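Local coordinates for protein GNA33 (Neisseria gonorrhoeae FA 1090, PDB 2G5D) that probably acts as a lytic transglycosylase, cleaving the MurNAc-GlcNAc linkage of peptidoglycan with formation of a 1,6-anhydro bond in the MurNAc residue, at residues L114-G120 / Q402-Y407; D146-L152 / T196-F202; L366-I370 / V385-W389; M275-L281 / I291-M295. One frame throughout, in Å; residues are numbered along the deposited sequence.

Contact 1: L114-G120 / Q402-Y407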
# COMPACT_ATOMS: atom_id res chain seq x y z
N LEU A 114 -10.30 3.37 -22.12
CA LEU A 114 -9.10 4.05 -21.65
C LEU A 114 -9.32 4.64 -20.25
O LEU A 114 -8.37 4.88 -19.50
CB LEU A 114 -8.68 5.16 -22.64
CG LEU A 114 -8.06 4.66 -23.96
CD1 LEU A 114 -7.78 5.81 -24.90
CD2 LEU A 114 -6.77 3.86 -23.71
N ALA A 115 -10.58 4.87 -19.89
CA ALA A 115 -10.91 5.55 -18.64
C ALA A 115 -10.97 4.58 -17.48
O ALA A 115 -11.59 3.50 -17.59
CB ALA A 115 -12.24 6.30 -18.78
N GLY A 116 -10.34 4.95 -16.38
CA GLY A 116 -10.31 4.12 -15.18
C GLY A 116 -10.39 4.94 -13.91
O GLY A 116 -10.72 6.13 -13.93
N THR A 117 -10.07 4.30 -12.79
CA THR A 117 -10.30 4.92 -11.49
C THR A 117 -8.99 5.21 -10.75
O THR A 117 -8.11 4.36 -10.65
CB THR A 117 -11.28 4.08 -10.61
OG1 THR A 117 -12.56 4.00 -11.27
CG2 THR A 117 -11.47 4.71 -9.22
N VAL A 118 -8.87 6.45 -10.30
CA VAL A 118 -7.79 6.89 -9.43
C VAL A 118 -8.34 7.23 -8.05
O VAL A 118 -9.25 8.05 -7.91
CB VAL A 118 -6.98 8.08 -10.04
CG1 VAL A 118 -5.76 8.43 -9.14
CG2 VAL A 118 -6.48 7.71 -11.45
N THR A 119 -7.78 6.56 -7.05
CA THR A 119 -8.01 6.89 -5.65
C THR A 119 -6.68 7.30 -5.01
O THR A 119 -5.63 7.31 -5.68
CB THR A 119 -8.66 5.72 -4.88
OG1 THR A 119 -7.93 4.52 -5.15
CG2 THR A 119 -10.10 5.53 -5.31
N GLY A 120 -6.72 7.63 -3.72
CA GLY A 120 -5.53 8.11 -3.03
C GLY A 120 -5.28 7.47 -1.69
O GLY A 120 -6.22 7.14 -0.96
N GLN A 402 -9.72 11.95 -3.08
CA GLN A 402 -9.41 11.39 -4.38
C GLN A 402 -10.32 10.22 -4.79
O GLN A 402 -10.22 9.11 -4.24
CB GLN A 402 -7.95 10.95 -4.42
CG GLN A 402 -7.53 10.53 -5.78
CD GLN A 402 -6.26 11.18 -6.20
OE1 GLN A 402 -5.21 10.96 -5.59
NE2 GLN A 402 -6.34 12.00 -7.24
N LYS A 403 -11.20 10.51 -5.74
CA LYS A 403 -12.02 9.50 -6.43
C LYS A 403 -12.39 10.01 -7.84
O LYS A 403 -13.47 10.58 -8.05
CB LYS A 403 -13.27 9.13 -5.62
CG LYS A 403 -13.66 10.09 -4.48
CD LYS A 403 -14.66 11.17 -4.89
CE LYS A 403 -14.82 12.18 -3.76
NZ LYS A 403 -15.90 13.19 -4.02
N THR A 404 -11.47 9.78 -8.78
CA THR A 404 -11.44 10.46 -10.09
C THR A 404 -11.26 9.51 -11.28
O THR A 404 -10.65 8.44 -11.16
CB THR A 404 -10.28 11.52 -10.17
OG1 THR A 404 -9.01 10.88 -9.92
CG2 THR A 404 -10.47 12.64 -9.18
N THR A 405 -11.77 9.93 -12.43
CA THR A 405 -11.43 9.29 -13.69
C THR A 405 -9.95 9.53 -13.99
O THR A 405 -9.42 10.61 -13.71
CB THR A 405 -12.30 9.84 -14.85
OG1 THR A 405 -13.67 9.59 -14.56
CG2 THR A 405 -11.94 9.17 -16.16
N GLY A 406 -9.29 8.53 -14.55
CA GLY A 406 -7.92 8.70 -14.96
C GLY A 406 -7.55 7.82 -16.12
O GLY A 406 -8.23 6.83 -16.41
N TYR A 407 -6.46 8.20 -16.78
CA TYR A 407 -5.92 7.49 -17.94
C TYR A 407 -4.52 7.10 -17.60
O TYR A 407 -3.82 7.85 -16.91
CB TYR A 407 -5.91 8.41 -19.16
CG TYR A 407 -7.30 8.86 -19.49
CD1 TYR A 407 -7.75 10.12 -19.10
CD2 TYR A 407 -8.18 8.02 -20.15
CE1 TYR A 407 -9.05 10.53 -19.38
CE2 TYR A 407 -9.47 8.42 -20.45
CZ TYR A 407 -9.90 9.67 -20.06
OH TYR A 407 -11.19 10.06 -20.36
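Val-118 lies beside Thr-404 on one face of the sheet and reaches over Gly-406: its CB is 3.5 Å from Thr-404 OG1, and its CG2 is 3.9 Å from Gly-406 CA, where a CB on Gly-406 would clash with that methyl. Strands 116-120 and 403-407 run antiparallel with a marked twist, their directions 128° apart. Gly-116 and Gly-406 form one hydrogen-bonded pair (Gly-116 N to Gly-406 O 2.8 Å, Gly-406 N to Gly-116 O 2.9 Å), Val-118 and Thr-404 the next (Val-118 N to Thr-404 O 2.8 Å, Thr-404 N to Val-118 O 2.9 Å). Between them, Thr-117 faces Thr-405 in a non-hydrogen-bonded pair, and Thr-405 CA comes within 3.2 Å of Gly-116 O in a CA-H...O contact. At one end the ring of Tyr-407 packs on Leu-114 and Ala-115, its CD2 3.8 Å from Leu-114 CB and its CE2 3.9 Å from Ala-115 CB. Val-118 also touches Val-355 and Tyr-387, and Thr-404 OG1 bonds Thr-357. In this beta-barrel protein the pairing joins the start of strand 116-129 to the 3D domain, a member of the double-psi beta-barrel clan. Main-chain hydrogen bonds thus carry most of the polar chemistry across the seam, while Val-118 adds buried apolar packing beside Thr-404 and Gly-406.

Contact 2: D146-L152 / T196-F202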
# COMPACT_ATOMS: atom_id res chain seq x y z
N ASP A 146 4.02 -15.55 20.51
CA ASP A 146 3.40 -16.85 20.22
C ASP A 146 2.66 -16.85 18.87
O ASP A 146 1.86 -17.73 18.59
CB ASP A 146 2.42 -17.22 21.34
CG ASP A 146 1.23 -16.27 21.44
OD1 ASP A 146 1.38 -15.07 21.14
OD2 ASP A 146 0.13 -16.74 21.81
N PHE A 147 2.94 -15.84 18.06
CA PHE A 147 2.29 -15.69 16.77
C PHE A 147 3.06 -16.52 15.75
O PHE A 147 4.23 -16.25 15.49
CB PHE A 147 2.29 -14.21 16.39
CG PHE A 147 1.64 -13.90 15.07
CD1 PHE A 147 0.29 -13.59 15.01
CD2 PHE A 147 2.39 -13.87 13.90
CE1 PHE A 147 -0.31 -13.28 13.80
CE2 PHE A 147 1.79 -13.57 12.69
CZ PHE A 147 0.42 -13.27 12.64
N ILE A 148 2.41 -17.55 15.21
CA ILE A 148 3.07 -18.50 14.30
C ILE A 148 2.38 -18.52 12.93
O ILE A 148 1.20 -18.87 12.81
CB ILE A 148 3.20 -19.95 14.92
CG1 ILE A 148 4.40 -20.04 15.86
CG2 ILE A 148 3.37 -21.03 13.85
CD1 ILE A 148 4.08 -19.84 17.31
N SER A 149 3.13 -18.15 11.89
CA SER A 149 2.64 -18.18 10.52
C SER A 149 2.98 -19.51 9.84
O SER A 149 4.13 -19.95 9.87
CB SER A 149 3.19 -17.00 9.71
OG SER A 149 2.68 -17.00 8.39
N VAL A 150 1.97 -20.13 9.25
CA VAL A 150 2.14 -21.37 8.49
C VAL A 150 1.62 -21.20 7.05
O VAL A 150 0.48 -20.77 6.86
CB VAL A 150 1.43 -22.59 9.16
CG1 VAL A 150 1.78 -23.89 8.44
CG2 VAL A 150 1.80 -22.70 10.64
N PRO A 151 2.46 -21.52 6.04
CA PRO A 151 2.04 -21.53 4.63
C PRO A 151 0.94 -22.56 4.28
O PRO A 151 0.92 -23.66 4.83
CB PRO A 151 3.34 -21.86 3.87
CG PRO A 151 4.44 -21.53 4.82
CD PRO A 151 3.89 -21.84 6.18
N LEU A 152 0.07 -22.18 3.35
CA LEU A 152 -1.10 -22.97 2.96
C LEU A 152 -0.91 -23.55 1.54
O LEU A 152 -0.51 -22.82 0.63
CB LEU A 152 -2.34 -22.05 3.03
CG LEU A 152 -3.81 -22.49 3.18
CD1 LEU A 152 -4.38 -23.01 1.87
CD2 LEU A 152 -4.02 -23.48 4.33
N THR A 196 -2.99 -17.02 1.67
CA THR A 196 -1.63 -17.47 1.39
C THR A 196 -1.05 -18.30 2.55
O THR A 196 -0.28 -19.24 2.34
CB THR A 196 -0.69 -16.28 1.02
OG1 THR A 196 0.56 -16.77 0.55
CG2 THR A 196 -0.45 -15.36 2.22
N ALA A 197 -1.46 -17.94 3.77
CA ALA A 197 -0.95 -18.55 5.00
C ALA A 197 -1.98 -18.42 6.12
O ALA A 197 -2.82 -17.51 6.10
CB ALA A 197 0.35 -17.88 5.42
N ILE A 198 -1.91 -19.33 7.08
CA ILE A 198 -2.73 -19.25 8.29
C ILE A 198 -1.91 -18.74 9.47
O ILE A 198 -0.73 -19.07 9.61
CB ILE A 198 -3.44 -20.60 8.66
CG1 ILE A 198 -2.42 -21.73 8.85
CG2 ILE A 198 -4.49 -20.95 7.61
CD1 ILE A 198 -2.86 -22.81 9.81
N LYS A 199 -2.55 -17.93 10.31
CA LYS A 199 -1.89 -17.38 11.49
C LYS A 199 -2.55 -17.90 12.78
O LYS A 199 -3.78 -17.82 12.94
CB LYS A 199 -1.92 -15.84 11.46
CG LYS A 199 -1.72 -15.21 10.08
CD LYS A 199 -0.29 -15.28 9.60
CE LYS A 199 -0.17 -14.77 8.18
NZ LYS A 199 1.24 -14.49 7.78
N GLY A 200 -1.74 -18.42 13.69
CA GLY A 200 -2.25 -18.98 14.94
C GLY A 200 -1.23 -19.13 16.05
O GLY A 200 -0.14 -18.55 16.00
N ARG A 201 -1.61 -19.90 17.07
CA ARG A 201 -0.78 -20.13 18.25
C ARG A 201 -1.06 -21.51 18.84
O ARG A 201 -2.19 -22.00 18.76
CB ARG A 201 -1.02 -19.06 19.32
CG ARG A 201 -2.49 -18.87 19.68
CD ARG A 201 -2.69 -17.97 20.89
NE ARG A 201 -4.00 -18.21 21.49
CZ ARG A 201 -4.22 -18.99 22.54
NH1 ARG A 201 -3.21 -19.60 23.15
NH2 ARG A 201 -5.45 -19.15 23.00
N PHE A 202 -0.04 -22.13 19.43
CA PHE A 202 -0.18 -23.42 20.11
C PHE A 202 -0.89 -23.23 21.45
O PHE A 202 -0.61 -22.29 22.19
CB PHE A 202 1.18 -24.09 20.35
CG PHE A 202 2.02 -24.24 19.10
CD1 PHE A 202 3.24 -23.57 18.99
CD2 PHE A 202 1.61 -25.06 18.05
CE1 PHE A 202 4.04 -23.71 17.84
CE2 PHE A 202 2.39 -25.21 16.91
CZ PHE A 202 3.61 -24.53 16.80
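Main-chain hydrogen bonds set the register between strands 148-151 and 197-202, which run antiparallel at 157°. Ile-148 and Gly-200 form one hydrogen-bonded pair (Ile-148 N to Gly-200 O 2.9 Å, Gly-200 N to Ile-148 O 3.1 Å), Val-150 and Ile-198 the other (Val-150 N to Ile-198 O 2.9 Å, Ile-198 N to Val-150 O 2.8 Å). Leu-152 N extends the ladder past the strand by reaching Thr-196 O at 3.1 Å. Ser-149 opposite Lys-199 and Pro-151 opposite Ala-197 are non-hydrogen-bonded pairs. The ladder forms one margin of a five-stranded mixed sheet in the MltA-specific insert, with 148-151 outermost within the chain and 197-203 next to it.

Apolar packing lies on the face of Ile-148, Val-150 and Ile-198: Val-150 CB is 4.0 Å from Ile-198 CG1, and Ile-148 CD1 is 3.9 Å from Phe-202 CE1. Phe-207 of the following strand touches all three. The other face holds Ser-149 and Lys-199, and the Phe-147 ring brings CZ to 3.7 Å from Lys-199 CB.

Polar side chains also meet. Lys-199 NZ donates to Ser-149 OG at 3.0 Å and forms a salt bridge with Asp-262. Asp-146 OD2 lies 3.2 Å from Arg-201 CD, but their charges find partners elsewhere: Asp-146 is hydrogen-bonded to Tyr-210 and salt-bridged to Lys-224, while Arg-201 forms a salt bridge with Glu-203.

Contact 3: L366-I370 / V385-W389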
# COMPACT_ATOMS: atom_id res chain seq x y z
N LEU A 366 -4.12 16.89 -13.20
CA LEU A 366 -3.07 16.30 -12.40
C LEU A 366 -2.41 15.24 -13.29
O LEU A 366 -2.93 14.15 -13.39
CB LEU A 366 -3.66 15.63 -11.16
CG LEU A 366 -2.87 15.48 -9.86
CD1 LEU A 366 -2.90 14.02 -9.40
CD2 LEU A 366 -1.43 16.01 -9.92
N ASN A 367 -1.31 15.60 -13.95
CA ASN A 367 -0.58 14.71 -14.90
C ASN A 367 0.84 14.47 -14.39
O ASN A 367 1.63 15.41 -14.21
CB ASN A 367 -0.52 15.30 -16.33
CG ASN A 367 -1.90 15.68 -16.90
OD1 ASN A 367 -2.86 14.95 -16.78
ND2 ASN A 367 -1.97 16.83 -17.53
N ARG A 368 1.16 13.20 -14.13
CA ARG A 368 2.34 12.87 -13.37
C ARG A 368 2.96 11.58 -13.85
O ARG A 368 2.27 10.60 -14.03
CB ARG A 368 1.94 12.68 -11.88
CG ARG A 368 1.57 13.97 -11.14
CD ARG A 368 2.77 14.50 -10.35
NE ARG A 368 2.58 15.90 -9.98
CZ ARG A 368 2.07 16.33 -8.83
NH1 ARG A 368 1.67 15.49 -7.87
NH2 ARG A 368 1.96 17.65 -8.64
N LEU A 369 4.28 11.58 -14.06
CA LEU A 369 5.00 10.31 -14.20
C LEU A 369 5.35 9.78 -12.82
O LEU A 369 6.34 10.21 -12.21
CB LEU A 369 6.26 10.44 -15.05
CG LEU A 369 6.96 9.10 -15.32
CD1 LEU A 369 6.03 8.17 -16.08
CD2 LEU A 369 8.24 9.35 -16.11
N ILE A 370 4.54 8.82 -12.36
CA ILE A 370 4.78 8.11 -11.08
C ILE A 370 5.42 6.75 -11.32
O ILE A 370 5.58 6.35 -12.44
CB ILE A 370 3.47 7.99 -10.26
CG1 ILE A 370 2.50 6.98 -10.89
CG2 ILE A 370 2.83 9.41 -10.10
CD1 ILE A 370 1.46 6.42 -9.97
N VAL A 385 -5.45 3.09 -10.30
CA VAL A 385 -4.29 3.57 -9.51
C VAL A 385 -4.64 4.10 -8.11
O VAL A 385 -5.49 4.99 -7.95
CB VAL A 385 -3.47 4.67 -10.30
CG1 VAL A 385 -2.22 5.12 -9.47
CG2 VAL A 385 -3.04 4.15 -11.68
N ASP A 386 -3.97 3.58 -7.09
CA ASP A 386 -4.05 4.20 -5.78
C ASP A 386 -2.83 5.12 -5.68
O ASP A 386 -1.68 4.67 -5.64
CB ASP A 386 -4.07 3.17 -4.65
CG ASP A 386 -4.91 3.61 -3.45
OD1 ASP A 386 -5.75 4.53 -3.56
OD2 ASP A 386 -4.74 3.00 -2.38
N TYR A 387 -3.10 6.41 -5.66
CA TYR A 387 -2.09 7.42 -5.78
C TYR A 387 -1.52 7.71 -4.39
O TYR A 387 -2.26 8.09 -3.49
CB TYR A 387 -2.74 8.67 -6.42
CG TYR A 387 -1.77 9.76 -6.74
CD1 TYR A 387 -1.16 9.83 -7.98
CD2 TYR A 387 -1.45 10.73 -5.80
CE1 TYR A 387 -0.24 10.84 -8.28
CE2 TYR A 387 -0.54 11.74 -6.09
CZ TYR A 387 0.06 11.78 -7.32
OH TYR A 387 0.94 12.79 -7.60
N PHE A 388 -0.21 7.48 -4.20
CA PHE A 388 0.37 7.67 -2.88
C PHE A 388 0.73 9.14 -2.65
O PHE A 388 1.57 9.71 -3.33
CB PHE A 388 1.58 6.75 -2.62
CG PHE A 388 2.18 6.93 -1.25
CD1 PHE A 388 1.44 6.64 -0.10
CD2 PHE A 388 3.47 7.43 -1.10
CE1 PHE A 388 1.96 6.84 1.15
CE2 PHE A 388 4.00 7.61 0.15
CZ PHE A 388 3.25 7.31 1.28
N TRP A 389 0.06 9.76 -1.68
CA TRP A 389 0.22 11.18 -1.43
C TRP A 389 1.37 11.59 -0.50
O TRP A 389 1.76 12.75 -0.50
CB TRP A 389 -1.10 11.81 -0.99
CG TRP A 389 -2.01 12.11 -2.14
CD1 TRP A 389 -3.13 11.42 -2.52
CD2 TRP A 389 -1.87 13.19 -3.08
NE1 TRP A 389 -3.70 12.01 -3.63
CE2 TRP A 389 -2.95 13.11 -3.98
CE3 TRP A 389 -0.93 14.22 -3.24
CZ2 TRP A 389 -3.11 14.00 -5.05
CZ3 TRP A 389 -1.11 15.14 -4.30
CH2 TRP A 389 -2.19 15.01 -5.18
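Leu-366 starts the contact by placing CD1 over one face of the Tyr-387 ring, 4.3 Å from its CZ; the same methyl is 4.4 Å from CZ2 of Trp-389. The indole also packs against helix 393-401, and its NE1 is hydrogen-bonded to Gln-402. Asn-367 is out of reach of strand 385-389. Arg-368 turns back toward it, and its NH1 donates to Tyr-387 OH at 2.8 Å near the plane of the phenol ring, which also touches Val-118; a salt bridge from this NH1 to Glu-337 gives the guanidinium a second partner.

The axes of the two short strand segments pass 10.2 Å apart at 88°, with no backbone bond between them, so side chains fill the space between crossing strands. Such near-orthogonal packing across an interior suits the closed, curled sheet of the 3D domain, which belongs to the double-psi beta-barrel clan.

Leu-369, like Asn-367, is out of reach of 385-389, in keeping with the two-residue repeat of an extended strand. Ile-370 is the next to turn inward. Its CG2 approaches Tyr-387 CE1 at 3.8 Å, and its CD1 meets Val-385 CG1 at 3.9 Å.

Contact 4: M275-L281 / I291-M295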
# COMPACT_ATOMS: atom_id res chain seq x y z
N MET A 275 -21.17 1.69 11.77
CA MET A 275 -21.73 2.84 12.48
C MET A 275 -22.94 3.47 11.80
O MET A 275 -23.83 3.99 12.47
CB MET A 275 -20.66 3.90 12.68
CG MET A 275 -19.63 3.54 13.74
SD MET A 275 -18.36 4.79 13.84
CE MET A 275 -19.14 6.01 14.88
N ALA A 276 -22.97 3.41 10.46
CA ALA A 276 -24.00 4.07 9.65
C ALA A 276 -25.38 3.43 9.79
O ALA A 276 -26.39 4.14 9.86
CB ALA A 276 -23.57 4.09 8.20
N ASP A 277 -25.42 2.10 9.83
CA ASP A 277 -26.67 1.38 10.02
C ASP A 277 -26.85 0.92 11.47
O ASP A 277 -27.49 -0.11 11.72
CB ASP A 277 -26.78 0.21 9.04
CG ASP A 277 -25.64 -0.78 9.18
OD1 ASP A 277 -24.82 -0.86 8.24
OD2 ASP A 277 -25.58 -1.49 10.21
N LYS A 278 -26.31 1.68 12.42
CA LYS A 278 -26.48 1.36 13.84
C LYS A 278 -27.41 2.25 14.71
O LYS A 278 -27.88 1.77 15.74
CB LYS A 278 -25.13 1.14 14.53
CG LYS A 278 -24.74 -0.33 14.61
CD LYS A 278 -25.68 -1.13 15.52
CE LYS A 278 -25.45 -2.63 15.36
NZ LYS A 278 -25.74 -3.38 16.62
N GLY A 279 -27.66 3.52 14.37
CA GLY A 279 -27.00 4.28 13.32
C GLY A 279 -26.36 5.47 14.00
O GLY A 279 -26.99 6.52 14.16
N TYR A 280 -25.11 5.29 14.41
CA TYR A 280 -24.39 6.24 15.26
C TYR A 280 -23.96 7.50 14.52
O TYR A 280 -24.06 8.60 15.05
CB TYR A 280 -23.18 5.55 15.90
CG TYR A 280 -23.53 4.27 16.62
CD1 TYR A 280 -22.74 3.12 16.47
CD2 TYR A 280 -24.66 4.20 17.45
CE1 TYR A 280 -23.06 1.94 17.14
CE2 TYR A 280 -24.99 3.03 18.11
CZ TYR A 280 -24.20 1.91 17.95
OH TYR A 280 -24.54 0.75 18.61
N LEU A 281 -23.47 7.32 13.30
CA LEU A 281 -23.16 8.43 12.41
C LEU A 281 -23.81 8.19 11.06
O LEU A 281 -24.20 7.06 10.75
CB LEU A 281 -21.65 8.57 12.22
CG LEU A 281 -20.80 9.22 13.31
CD1 LEU A 281 -19.34 9.23 12.87
CD2 LEU A 281 -21.26 10.64 13.63
N ILE A 291 -15.28 9.87 13.21
CA ILE A 291 -15.33 8.76 14.17
C ILE A 291 -14.57 9.14 15.45
O ILE A 291 -15.01 8.85 16.57
CB ILE A 291 -14.82 7.42 13.54
CG1 ILE A 291 -15.71 7.02 12.36
CG2 ILE A 291 -14.78 6.31 14.58
CD1 ILE A 291 -15.17 5.90 11.50
N LYS A 292 -13.44 9.82 15.28
CA LYS A 292 -12.66 10.29 16.41
C LYS A 292 -13.49 11.21 17.33
O LYS A 292 -13.48 11.04 18.55
CB LYS A 292 -11.39 10.99 15.92
CG LYS A 292 -10.53 11.54 17.04
CD LYS A 292 -9.37 12.34 16.48
CE LYS A 292 -8.58 12.95 17.60
NZ LYS A 292 -7.32 13.56 17.13
N ALA A 293 -14.21 12.17 16.73
CA ALA A 293 -15.05 13.11 17.48
C ALA A 293 -16.28 12.44 18.11
O ALA A 293 -16.64 12.74 19.26
CB ALA A 293 -15.45 14.29 16.60
N TYR A 294 -16.91 11.52 17.37
CA TYR A 294 -18.04 10.75 17.90
C TYR A 294 -17.62 9.93 19.13
O TYR A 294 -18.37 9.81 20.10
CB TYR A 294 -18.66 9.84 16.82
CG TYR A 294 -19.77 8.94 17.36
CD1 TYR A 294 -21.10 9.34 17.32
CD2 TYR A 294 -19.47 7.70 17.93
CE1 TYR A 294 -22.11 8.53 17.83
CE2 TYR A 294 -20.47 6.88 18.44
CZ TYR A 294 -21.79 7.30 18.38
OH TYR A 294 -22.78 6.48 18.89
N MET A 295 -16.41 9.38 19.08
CA MET A 295 -15.90 8.50 20.13
C MET A 295 -15.48 9.26 21.40
O MET A 295 -15.62 8.75 22.52
CB MET A 295 -14.72 7.69 19.56
CG MET A 295 -14.87 6.18 19.68
SD MET A 295 -16.54 5.51 19.43
CE MET A 295 -16.63 5.20 17.67
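Two short helices of the MltA-specific insert, 271-276 and 288-297, pack here as part of a helical cluster with helices 234-243 and 302-306. Segment 275-281 includes the end of the first helix and the turn after it, where the chain leaves helical geometry at Asp-277 and has a cis peptide before Gly-279. Tyr-280 N bonds back to Met-275 O at 2.7 Å, which folds the turn so that Met-275, Tyr-280 and Leu-281 can all reach the second helix.

Ile-291 opens the second segment. Its CG1 is 3.8 Å from Met-275 SD and 4.3 Å from Leu-281 CD1, while Val-235 and Phe-239 of helix 234-243 also touch its side chain. Lys-292 and Ala-293 make no contact with the turn; the lysine forms a salt bridge with Glu-236.

Tyr-294, one turn on from Ile-291, has the largest area covered in the contact. Met-275 CE lies 3.5 Å from its CD2, and Leu-281 CD2 is 3.9 Å from its CD1. The Tyr-280 and Tyr-294 rings are inclined by 29° with centroids 5.9 Å apart, too far slid for more than slight overlap, and Tyr-280 OH is hydrogen-bonded to Glu-304. Tyr-294 OH instead sits 3.2 Å from Tyr-280 CB. Met-295 closes the series methyl to methyl, its CE 3.8 Å from Met-275 CE.

In the fold
Contacts 1 and 3 belong to one region: their centres are about 10 Å apart, strands 116-129 and 384-391 are neighbours in the large curled sheet, and Thr-119 O probably forms a hydrogen bond with Tyr-387 N (2.7 Å). Contact 2 lies in a separate five-stranded sheet, its centre about 37 Å from that of contact 1 and on the opposite side of the chain's centre. Contact 4, between one helix and the end of another with its following turn, is about 29 Å from contact 1 and 34 Å from contact 2, centre to centre. Contacts 2, 4 and 3 follow in that order between the segments of contact 1, which joins an early strand of the insert range to a late 3D-domain strand in one sheet.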